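Local coordinates for putative p22 protein (Leishmania major, PDB 1YQF) that is of unknown function but belongs to the mitochondrial glycoprotein (p32-like) family and assembles from three copies of its chain, at residues G61-D66 and S81-S86; E72-V77 and I98-G103; Q104-D109 and N120-Y125. All coordinates share one frame; numbering follows the deposited sequence.

In the fold
All three contacts lie on one antiparallel sheet whose six strands follow one another in chain order. Contact 1 lies near the centre of the chain, where strand 64-71 begins and strand 74-81 runs out into a loop; contact 2 pairs strand 74-81 with strand 92-99, and contact 3 pairs strand 105-113 with strand 116-125, at one edge of the sheet within this chain. Contacts 1 and 2 interleave along the chain, their centres about 24 Å apart, whereas contact 3 begins after both have closed. Contacts 2 and 3 are closer, about 12 Å between centres, and touch directly through the neighbouring strands 92-99 and 105-113. Contact 1 meets the second subunit and contacts 2 and 3 the third, so the sheet takes part in both interfaces.

Contact 1 of 3, residues G61-D66 and S81-S86; sequences GTCTFD and STNQDS
C63 and T82 meet where strand 64-71 begins and its partner 74-81 ends, and their backbones set the tight part of the contact. T82 N donates to C63 O at 3.0 Å, in the carbonyl plane and fairly straight (159°). The same oxygen receives a CA-H contact from S81 and a weak hydrogen bond from S81 OG, so several donors gather on one acceptor.

Threonine suits position 82 because its two branches serve two neighbours. OG1 takes the crowded place between the backbone N and the carbonyl carbon (chi1 62°), 3.4 Å from C63 CB. CG2, anti to the carbonyl carbon, reaches F65 CE1 at 3.4 Å, meeting the ring obliquely. Helix 173-202 covers this region, and its Y182 meets F65 edge-to-face.

N83 touches C63 only slightly, ND2 lying 3.7 Å from CB, while its amide is gripped by L145 O and T147 N of the second subunit. The loose, solvent-facing side lies further on, at exposed D85 and S86, which do not touch 61-66.

T62 OG1 accepts from T64 N, and S81 OG accepts from N83 N at 3.2 Å, each an ST turn. T64 paired with S81, a non-hydrogen-bonded antiparallel pair, makes this the open end of the antiparallel hairpin of strands 64-71 and 74-81, with one ST turn leading into the first strand and another leading out of the second.

Contact 2 of 3, residues E72-V77 and I98-G103; sequences EGEDLV and ITQKNG
L76 lays its CD2 methyl alongside I98, 3.7 Å from I98 CG1, the two branched side chains pointing the same way from a non-hydrogen-bonded antiparallel pair. Leucine and isoleucine suit this buried face of the sheet, where I98 offers CG1 and CG2 together to a single methyl.

E74 runs beside the same isoleucine. Its CG is anti to the carbonyl carbon (chi1 -60°) and the chain beyond is extended, which carries OE1 to 3.6 Å from I98 CG2. A buried carboxylate needs partners, and it has them: OE1 forms a salt bridge with R169, while OE2 accepts from a water at 2.7 Å. That water in turn accepts from Q100 NE2 at 2.8 Å. Q100 starts away from the other strand, but a bend at chi2 (-67°) brings its amide back beside E74, the amide and carboxylate planes 83° apart.

The backbones are joined at D75 and T99, a hydrogen-bonded pair. D75 N donates to T99 O at 3.0 Å within the carbonyl plane; in return T99 N donates to D75 O, also at 3.0 Å, from above the carbonyl plane. A second water donates to D75 O and hydrogen-bonds T99 OG1, which also hydrogen-bonds T105 OG1. After T99 the chain folds into a type I turn, closed by G103 N donating to Q100 O. Glycine suits G103, and G73 just before strand 74-81, because at their backbone angles a CB would jam against the preceding carbonyl oxygen.

Strand 64-71 lies beyond D75 and L76, and strand 105-113 beyond I98. Helix 156-168 packs on I98 through Y165 and L166, whereas A128 of helix 128-132 lies against T99.

Contact 3 of 3, residues Q104-D109 and N120-Y125; sequences QTMQAD and NNIRFY
Strands 105-113 and 116-125 form an antiparallel beta hairpin, their local axes 4.7 Å apart and nearly antiparallel. In its backbone ladder T105 and Q107 each exchange two bonds with their partners, Y125 and R123, while M106 between them faces F124 in a non-hydrogen-bonded pair. The straightest bond is Q107 N to R123 O, 2.8 Å and 174°, nearly along the C=O axis. At D109 the ladder changes into a classic beta bulge, N120 and N121 both facing one residue. D109 O takes a good bond from N120 N and a weak one from N121 N, while D109 N donates to N121 O.

Apolar packing occupies the face of M106, A108, I122 and F124. M106 CB lies 3.4 Å from F124 CE1; with CG anti to the backbone N (chi1 -177°), the bend at chi3 brings CE back to the same ring. The sulfur stands obliquely to that ring in a Met-aromatic contact, and CG touches I122 CG2. Flexible methionine fits well against a flat aromatic here; W194 and F201 of the third subunit also pack on F124.

Polar groups line the other face. The long, extended Q107 side chain lies across the edge of the Y125 ring, amide and ring planes 24° apart. Its OE1 accepts from Y125 OH, although the hydroxyl's place is less sure. Its NE2 donates to the syn lone pair of D109 OD1 at 2.9 Å, almost in the amide plane, a bond that helps fix the amide's rotation. R123 runs beside Q107 and donates from NH2 to R142 O.

One water completes this network: it donates to Q107 O at 2.9 Å and D109 OD1 at 2.8 Å, and accepts from N121 ND2 at 2.7 Å, while N121 ND2 also bonds T147 O.

Contact 1 of 3, residues G61-D66 and S81-S86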
loop_
_atom_site.group_PDB
_atom_site.type_symbol
_atom_site.label_atom_id
_atom_site.label_comp_id
_atom_site.label_asym_id
_atom_site.label_seq_id
_atom_site.Cartn_x
_atom_site.Cartn_y
_atom_site.Cartn_z
ATOM N N GLY A 61 -17.163 -15.010 1.689
ATOM C CA GLY A 61 -16.834 -14.678 0.309
ATOM C C GLY A 61 -15.372 -14.351 0.029
ATOM O O GLY A 61 -15.016 -14.087 -1.121
ATOM N N THR A 62 -14.526 -14.384 1.062
ATOM C CA THR A 62 -13.126 -13.976 0.933
ATOM C C THR A 62 -12.165 -15.133 1.177
ATOM O O THR A 62 -12.575 -16.240 1.507
ATOM C CB THR A 62 -12.790 -12.829 1.917
ATOM O OG1 THR A 62 -12.734 -13.327 3.261
ATOM C CG2 THR A 62 -13.888 -11.767 1.946
ATOM N N CYS A 63 -10.877 -14.843 1.015
ATOM C CA CYS A 63 -9.806 -15.795 1.292
ATOM C C CYS A 63 -9.181 -15.536 2.665
ATOM O O CYS A 63 -8.084 -15.999 2.950
ATOM C CB CYS A 63 -8.748 -15.714 0.194
ATOM S SG CYS A 63 -9.243 -16.622 -1.279
ATOM N N THR A 64 -9.897 -14.798 3.509
ATOM C CA THR A 64 -9.454 -14.503 4.864
ATOM C C THR A 64 -10.083 -15.493 5.837
ATOM O O THR A 64 -11.273 -15.782 5.755
ATOM C CB THR A 64 -9.864 -13.082 5.253
ATOM O OG1 THR A 64 -9.354 -12.152 4.292
ATOM C CG2 THR A 64 -9.207 -12.663 6.560
ATOM N N PHE A 65 -9.277 -16.002 6.760
ATOM C CA PHE A 65 -9.742 -16.952 7.762
ATOM C C PHE A 65 -9.258 -16.552 9.147
ATOM O O PHE A 65 -8.150 -16.053 9.312
ATOM C CB PHE A 65 -9.247 -18.361 7.436
ATOM C CG PHE A 65 -9.771 -18.904 6.138
ATOM C CD1 PHE A 65 -9.137 -18.604 4.939
ATOM C CD2 PHE A 65 -10.892 -19.725 6.113
ATOM C CE1 PHE A 65 -9.617 -19.110 3.728
ATOM C CE2 PHE A 65 -11.379 -20.239 4.908
ATOM C CZ PHE A 65 -10.740 -19.929 3.715
ATOM N N ASP A 66 -10.108 -16.785 10.137
ATOM C CA ASP A 66 -9.799 -16.513 11.529
ATOM C C ASP A 66 -9.847 -17.816 12.309
ATOM O O ASP A 66 -10.830 -18.550 12.238
ATOM C CB ASP A 66 -10.830 -15.551 12.119
ATOM C CG ASP A 66 -10.567 -14.112 11.750
ATOM O OD1 ASP A 66 -9.730 -13.855 10.857
ATOM O OD2 ASP A 66 -11.161 -13.167 12.307
ATOM N N SER A 81 -4.552 -15.193 5.341
ATOM C CA SER A 81 -5.161 -15.232 4.022
ATOM C C SER A 81 -4.549 -16.393 3.250
ATOM O O SER A 81 -3.356 -16.681 3.395
ATOM C CB SER A 81 -4.914 -13.912 3.283
ATOM O OG SER A 81 -5.443 -13.949 1.966
ATOM N N THR A 82 -5.360 -17.058 2.432
ATOM C CA THR A 82 -4.873 -18.151 1.590
ATOM C C THR A 82 -4.432 -17.626 0.224
ATOM O O THR A 82 -4.050 -18.403 -0.648
ATOM C CB THR A 82 -5.952 -19.232 1.421
ATOM O OG1 THR A 82 -7.112 -18.677 0.771
ATOM C CG2 THR A 82 -6.462 -19.709 2.771
ATOM N N ASN A 83 -4.502 -16.307 0.046
ATOM C CA ASN A 83 -3.952 -15.652 -1.137
ATOM C C ASN A 83 -2.439 -15.612 -1.040
ATOM O O ASN A 83 -1.874 -15.457 0.048
ATOM C CB ASN A 83 -4.486 -14.221 -1.284
ATOM C CG ASN A 83 -5.807 -14.160 -2.028
ATOM O OD1 ASN A 83 -6.048 -14.942 -2.950
ATOM N ND2 ASN A 83 -6.669 -13.223 -1.633
ATOM N N GLN A 84 -1.792 -15.742 -2.191
ATOM C CA GLN A 84 -0.336 -15.731 -2.267
ATOM C C GLN A 84 0.129 -14.567 -3.137
ATOM O O GLN A 84 -0.516 -14.224 -4.139
ATOM C CB GLN A 84 0.187 -17.059 -2.820
ATOM C CG GLN A 84 -0.405 -17.457 -4.160
ATOM C CD GLN A 84 -0.416 -18.960 -4.385
ATOM O OE1 GLN A 84 0.569 -19.645 -4.097
ATOM N NE2 GLN A 84 -1.527 -19.474 -4.909
ATOM N N ASP A 85 1.245 -13.960 -2.735
ATOM C CA ASP A 85 1.835 -12.843 -3.464
ATOM C C ASP A 85 2.621 -13.389 -4.658
ATOM O O ASP A 85 3.277 -14.430 -4.546
ATOM C CB ASP A 85 2.755 -12.051 -2.527
ATOM C CG ASP A 85 2.956 -10.605 -2.970
ATOM O OD1 ASP A 85 2.516 -10.140 -4.046
ATOM O OD2 ASP A 85 3.610 -9.845 -2.222
ATOM N N SER A 86 2.546 -12.691 -5.792
ATOM C CA SER A 86 3.228 -13.102 -7.027
ATOM C C SER A 86 4.704 -13.457 -6.810
ATOM O O SER A 86 5.177 -14.487 -7.298
ATOM C CB SER A 86 3.121 -11.999 -8.086
ATOM O OG SER A 86 3.645 -12.432 -9.332
#

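Contact 2 of 3, residues E72-V77 and I98-G103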
loop_
_atom_site.group_PDB
_atom_site.type_symbol
_atom_site.label_atom_id
_atom_site.label_comp_id
_atom_site.label_asym_id
_atom_site.label_seq_id
_atom_site.Cartn_x
_atom_site.Cartn_y
_atom_site.Cartn_z
ATOM N N GLU A 72 -7.859 -18.493 29.279
ATOM C CA GLU A 72 -7.753 -17.742 30.536
ATOM C C GLU A 72 -8.471 -16.388 30.467
ATOM O O GLU A 72 -7.939 -15.371 30.914
ATOM C CB GLU A 72 -6.278 -17.533 30.935
ATOM C CG GLU A 72 -5.362 -18.735 30.724
ATOM C CD GLU A 72 -5.705 -19.937 31.589
ATOM O OE1 GLU A 72 -6.554 -19.823 32.499
ATOM O OE2 GLU A 72 -5.111 -21.012 31.356
ATOM N N GLY A 73 -9.673 -16.379 29.891
ATOM C CA GLY A 73 -10.457 -15.161 29.752
ATOM C C GLY A 73 -10.101 -14.285 28.556
ATOM O O GLY A 73 -10.839 -13.355 28.227
ATOM N N GLU A 74 -8.975 -14.575 27.906
ATOM C CA GLU A 74 -8.527 -13.822 26.736
ATOM C C GLU A 74 -9.202 -14.348 25.469
ATOM O O GLU A 74 -9.387 -15.549 25.317
ATOM C CB GLU A 74 -7.009 -13.951 26.575
ATOM C CG GLU A 74 -6.191 -13.442 27.754
ATOM C CD GLU A 74 -4.736 -13.870 27.690
ATOM O OE1 GLU A 74 -4.355 -14.563 26.723
ATOM O OE2 GLU A 74 -3.972 -13.513 28.609
ATOM N N ASP A 75 -9.560 -13.443 24.564
ATOM C CA ASP A 75 -10.073 -13.821 23.249
ATOM C C ASP A 75 -8.928 -13.813 22.241
ATOM O O ASP A 75 -8.404 -12.756 21.904
ATOM C CB ASP A 75 -11.171 -12.855 22.804
ATOM C CG ASP A 75 -12.399 -12.924 23.688
ATOM O OD1 ASP A 75 -12.644 -13.900 24.434
ATOM O OD2 ASP A 75 -13.203 -11.966 23.671
ATOM N N LEU A 76 -8.540 -14.996 21.772
ATOM C CA LEU A 76 -7.453 -15.126 20.805
ATOM C C LEU A 76 -7.990 -15.237 19.381
ATOM O O LEU A 76 -8.996 -15.898 19.138
ATOM C CB LEU A 76 -6.580 -16.341 21.121
ATOM C CG LEU A 76 -6.056 -16.472 22.555
ATOM C CD1 LEU A 76 -5.300 -17.783 22.714
ATOM C CD2 LEU A 76 -5.167 -15.304 22.928
ATOM N N VAL A 77 -7.314 -14.577 18.447
ATOM C CA VAL A 77 -7.639 -14.681 17.028
ATOM C C VAL A 77 -6.345 -14.755 16.226
ATOM O O VAL A 77 -5.484 -13.898 16.363
ATOM C CB VAL A 77 -8.472 -13.479 16.539
ATOM C CG1 VAL A 77 -8.750 -13.583 15.044
ATOM C CG2 VAL A 77 -9.790 -13.379 17.307
ATOM N N ILE A 98 -4.700 -10.761 20.704
ATOM C CA ILE A 98 -4.982 -11.184 22.070
ATOM C C ILE A 98 -5.765 -10.053 22.717
ATOM O O ILE A 98 -5.214 -8.992 22.986
ATOM C CB ILE A 98 -3.666 -11.463 22.841
ATOM C CG1 ILE A 98 -2.832 -12.514 22.101
ATOM C CG2 ILE A 98 -3.965 -11.928 24.265
ATOM C CD1 ILE A 98 -1.530 -12.883 22.787
ATOM N N THR A 99 -7.053 -10.279 22.949
ATOM C CA THR A 99 -7.936 -9.251 23.485
ATOM C C THR A 99 -8.295 -9.539 24.943
ATOM O O THR A 99 -8.790 -10.616 25.273
ATOM C CB THR A 99 -9.212 -9.158 22.625
ATOM O OG1 THR A 99 -8.883 -8.645 21.327
ATOM C CG2 THR A 99 -10.198 -8.132 23.201
ATOM N N GLN A 100 -8.047 -8.561 25.805
ATOM C CA GLN A 100 -8.373 -8.661 27.222
ATOM C C GLN A 100 -9.858 -8.398 27.446
ATOM O O GLN A 100 -10.573 -7.992 26.529
ATOM C CB GLN A 100 -7.549 -7.654 28.031
ATOM C CG GLN A 100 -6.030 -7.795 27.895
ATOM C CD GLN A 100 -5.475 -9.083 28.491
ATOM O OE1 GLN A 100 -6.143 -9.758 29.270
ATOM N NE2 GLN A 100 -4.247 -9.421 28.124
ATOM N N LYS A 101 -10.312 -8.636 28.673
ATOM C CA LYS A 101 -11.704 -8.399 29.061
ATOM C C LYS A 101 -12.113 -6.938 28.833
ATOM O O LYS A 101 -13.209 -6.661 28.338
ATOM C CB LYS A 101 -11.908 -8.795 30.531
ATOM C CG LYS A 101 -13.333 -8.627 31.054
ATOM C CD LYS A 101 -13.625 -9.551 32.240
ATOM C CE LYS A 101 -12.738 -9.258 33.450
ATOM N NZ LYS A 101 -12.929 -7.886 33.994
ATOM N N ASN A 102 -11.218 -6.012 29.168
ATOM C CA ASN A 102 -11.478 -4.582 28.985
ATOM C C ASN A 102 -11.372 -4.074 27.534
ATOM O O ASN A 102 -11.625 -2.896 27.272
ATOM C CB ASN A 102 -10.568 -3.759 29.904
ATOM C CG ASN A 102 -9.140 -3.647 29.389
ATOM O OD1 ASN A 102 -8.634 -4.538 28.703
ATOM N ND2 ASN A 102 -8.479 -2.547 29.734
ATOM N N GLY A 103 -10.984 -4.948 26.605
ATOM C CA GLY A 103 -10.928 -4.600 25.190
ATOM C C GLY A 103 -9.534 -4.345 24.638
ATOM O O GLY A 103 -9.320 -4.450 23.429
HETATM O O HOH W 1 -2.261 -11.423 28.208
HETATM O O HOH W 2 -8.533 -10.935 19.888
#

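Contact 3 of 3, residues Q104-D109 and N120-Y125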
loop_
_atom_site.group_PDB
_atom_site.type_symbol
_atom_site.label_atom_id
_atom_site.label_comp_id
_atom_site.label_asym_id
_atom_site.label_seq_id
_atom_site.Cartn_x
_atom_site.Cartn_y
_atom_site.Cartn_z
ATOM N N GLN A 104 -8.589 -4.003 25.516
ATOM C CA GLN A 104 -7.197 -3.776 25.121
ATOM C C GLN A 104 -6.657 -4.998 24.374
ATOM O O GLN A 104 -6.835 -6.124 24.833
ATOM C CB GLN A 104 -6.324 -3.475 26.349
ATOM C CG GLN A 104 -5.269 -2.388 26.117
ATOM C CD GLN A 104 -4.430 -2.078 27.356
ATOM O OE1 GLN A 104 -3.538 -1.229 27.303
ATOM N NE2 GLN A 104 -4.712 -2.759 28.463
ATOM N N THR A 105 -5.996 -4.770 23.238
ATOM C CA THR A 105 -5.630 -5.855 22.319
ATOM C C THR A 105 -4.182 -5.791 21.834
ATOM O O THR A 105 -3.738 -4.778 21.308
ATOM C CB THR A 105 -6.556 -5.832 21.076
ATOM O OG1 THR A 105 -7.898 -6.161 21.460
ATOM C CG2 THR A 105 -6.164 -6.928 20.090
ATOM N N MET A 106 -3.468 -6.901 21.978
ATOM C CA MET A 106 -2.134 -7.045 21.411
ATOM C C MET A 106 -2.251 -7.640 20.020
ATOM O O MET A 106 -3.018 -8.572 19.804
ATOM C CB MET A 106 -1.281 -7.982 22.261
ATOM C CG MET A 106 0.161 -8.127 21.749
ATOM S SD MET A 106 1.002 -9.563 22.405
ATOM C CE MET A 106 1.384 -9.013 24.031
ATOM N N GLN A 107 -1.461 -7.117 19.092
ATOM C CA GLN A 107 -1.346 -7.678 17.755
ATOM C C GLN A 107 0.102 -8.098 17.530
ATOM O O GLN A 107 1.008 -7.275 17.634
ATOM C CB GLN A 107 -1.760 -6.645 16.702
ATOM C CG GLN A 107 -1.745 -7.176 15.273
ATOM C CD GLN A 107 -1.903 -6.084 14.230
ATOM O OE1 GLN A 107 -2.792 -5.238 14.332
ATOM N NE2 GLN A 107 -1.044 -6.106 13.221
ATOM N N ALA A 108 0.316 -9.376 17.224
ATOM C CA ALA A 108 1.648 -9.878 16.898
ATOM C C ALA A 108 1.663 -10.334 15.448
ATOM O O ALA A 108 0.856 -11.170 15.054
ATOM C CB ALA A 108 2.030 -11.022 17.820
ATOM N N ASP A 109 2.571 -9.771 14.654
ATOM C CA ASP A 109 2.745 -10.191 13.268
ATOM C C ASP A 109 3.867 -11.203 13.195
ATOM O O ASP A 109 4.982 -10.922 13.612
ATOM C CB ASP A 109 3.099 -9.001 12.379
ATOM C CG ASP A 109 2.042 -7.923 12.389
ATOM O OD1 ASP A 109 1.169 -7.931 13.287
ATOM O OD2 ASP A 109 2.017 -7.013 11.533
ATOM N N ASN A 120 7.746 -10.563 13.888
ATOM C CA ASN A 120 8.121 -9.366 13.136
ATOM C C ASN A 120 7.609 -8.041 13.703
ATOM O O ASN A 120 8.176 -6.995 13.406
ATOM C CB ASN A 120 7.675 -9.516 11.681
ATOM C CG ASN A 120 8.489 -10.555 10.931
ATOM O OD1 ASN A 120 9.718 -10.582 11.019
ATOM N ND2 ASN A 120 7.805 -11.424 10.201
ATOM N N ASN A 121 6.548 -8.074 14.506
ATOM C CA ASN A 121 6.019 -6.847 15.101
ATOM C C ASN A 121 5.057 -7.126 16.244
ATOM O O ASN A 121 4.309 -8.091 16.201
ATOM C CB ASN A 121 5.307 -5.994 14.043
ATOM C CG ASN A 121 5.145 -4.545 14.476
ATOM O OD1 ASN A 121 6.071 -3.743 14.345
ATOM N ND2 ASN A 121 3.971 -4.210 15.015
ATOM N N ILE A 122 5.089 -6.266 17.257
ATOM C CA ILE A 122 4.171 -6.326 18.395
ATOM C C ILE A 122 3.679 -4.919 18.694
ATOM O O ILE A 122 4.480 -4.005 18.887
ATOM C CB ILE A 122 4.872 -6.865 19.650
ATOM C CG1 ILE A 122 5.528 -8.217 19.376
ATOM C CG2 ILE A 122 3.869 -6.974 20.808
ATOM C CD1 ILE A 122 6.413 -8.669 20.496
ATOM N N ARG A 123 2.364 -4.756 18.751
ATOM C CA ARG A 123 1.753 -3.460 19.006
ATOM C C ARG A 123 0.452 -3.638 19.780
ATOM O O ARG A 123 -0.089 -4.732 19.827
ATOM C CB ARG A 123 1.480 -2.771 17.674
ATOM C CG ARG A 123 0.426 -3.476 16.841
ATOM C CD ARG A 123 0.241 -2.879 15.486
ATOM N NE ARG A 123 -0.263 -1.514 15.591
ATOM C CZ ARG A 123 -0.539 -0.732 14.557
ATOM N NH1 ARG A 123 -0.363 -1.163 13.315
ATOM N NH2 ARG A 123 -1.005 0.489 14.763
ATOM N N PHE A 124 -0.054 -2.560 20.367
ATOM C CA PHE A 124 -1.272 -2.613 21.171
ATOM C C PHE A 124 -2.307 -1.588 20.720
ATOM O O PHE A 124 -1.962 -0.573 20.119
ATOM C CB PHE A 124 -0.945 -2.367 22.635
ATOM C CG PHE A 124 -0.096 -3.430 23.255
ATOM C CD1 PHE A 124 -0.658 -4.626 23.673
ATOM C CD2 PHE A 124 1.266 -3.231 23.434
ATOM C CE1 PHE A 124 0.125 -5.607 24.254
ATOM C CE2 PHE A 124 2.050 -4.207 24.012
ATOM C CZ PHE A 124 1.480 -5.398 24.425
ATOM N N TYR A 125 -3.572 -1.876 21.029
ATOM C CA TYR A 125 -4.702 -0.993 20.745
ATOM C C TYR A 125 -5.621 -0.950 21.966
ATOM O O TYR A 125 -5.773 -1.949 22.661
ATOM C CB TYR A 125 -5.524 -1.503 19.561
ATOM C CG TYR A 125 -4.772 -1.751 18.271
ATOM C CD1 TYR A 125 -4.627 -0.744 17.322
ATOM C CD2 TYR A 125 -4.249 -3.006 17.981
ATOM C CE1 TYR A 125 -3.954 -0.979 16.128
ATOM C CE2 TYR A 125 -3.585 -3.250 16.788
ATOM C CZ TYR A 125 -3.438 -2.237 15.868
ATOM O OH TYR A 125 -2.773 -2.492 14.687
HETATM O O HOH W 3 1.987 -6.041 15.179
#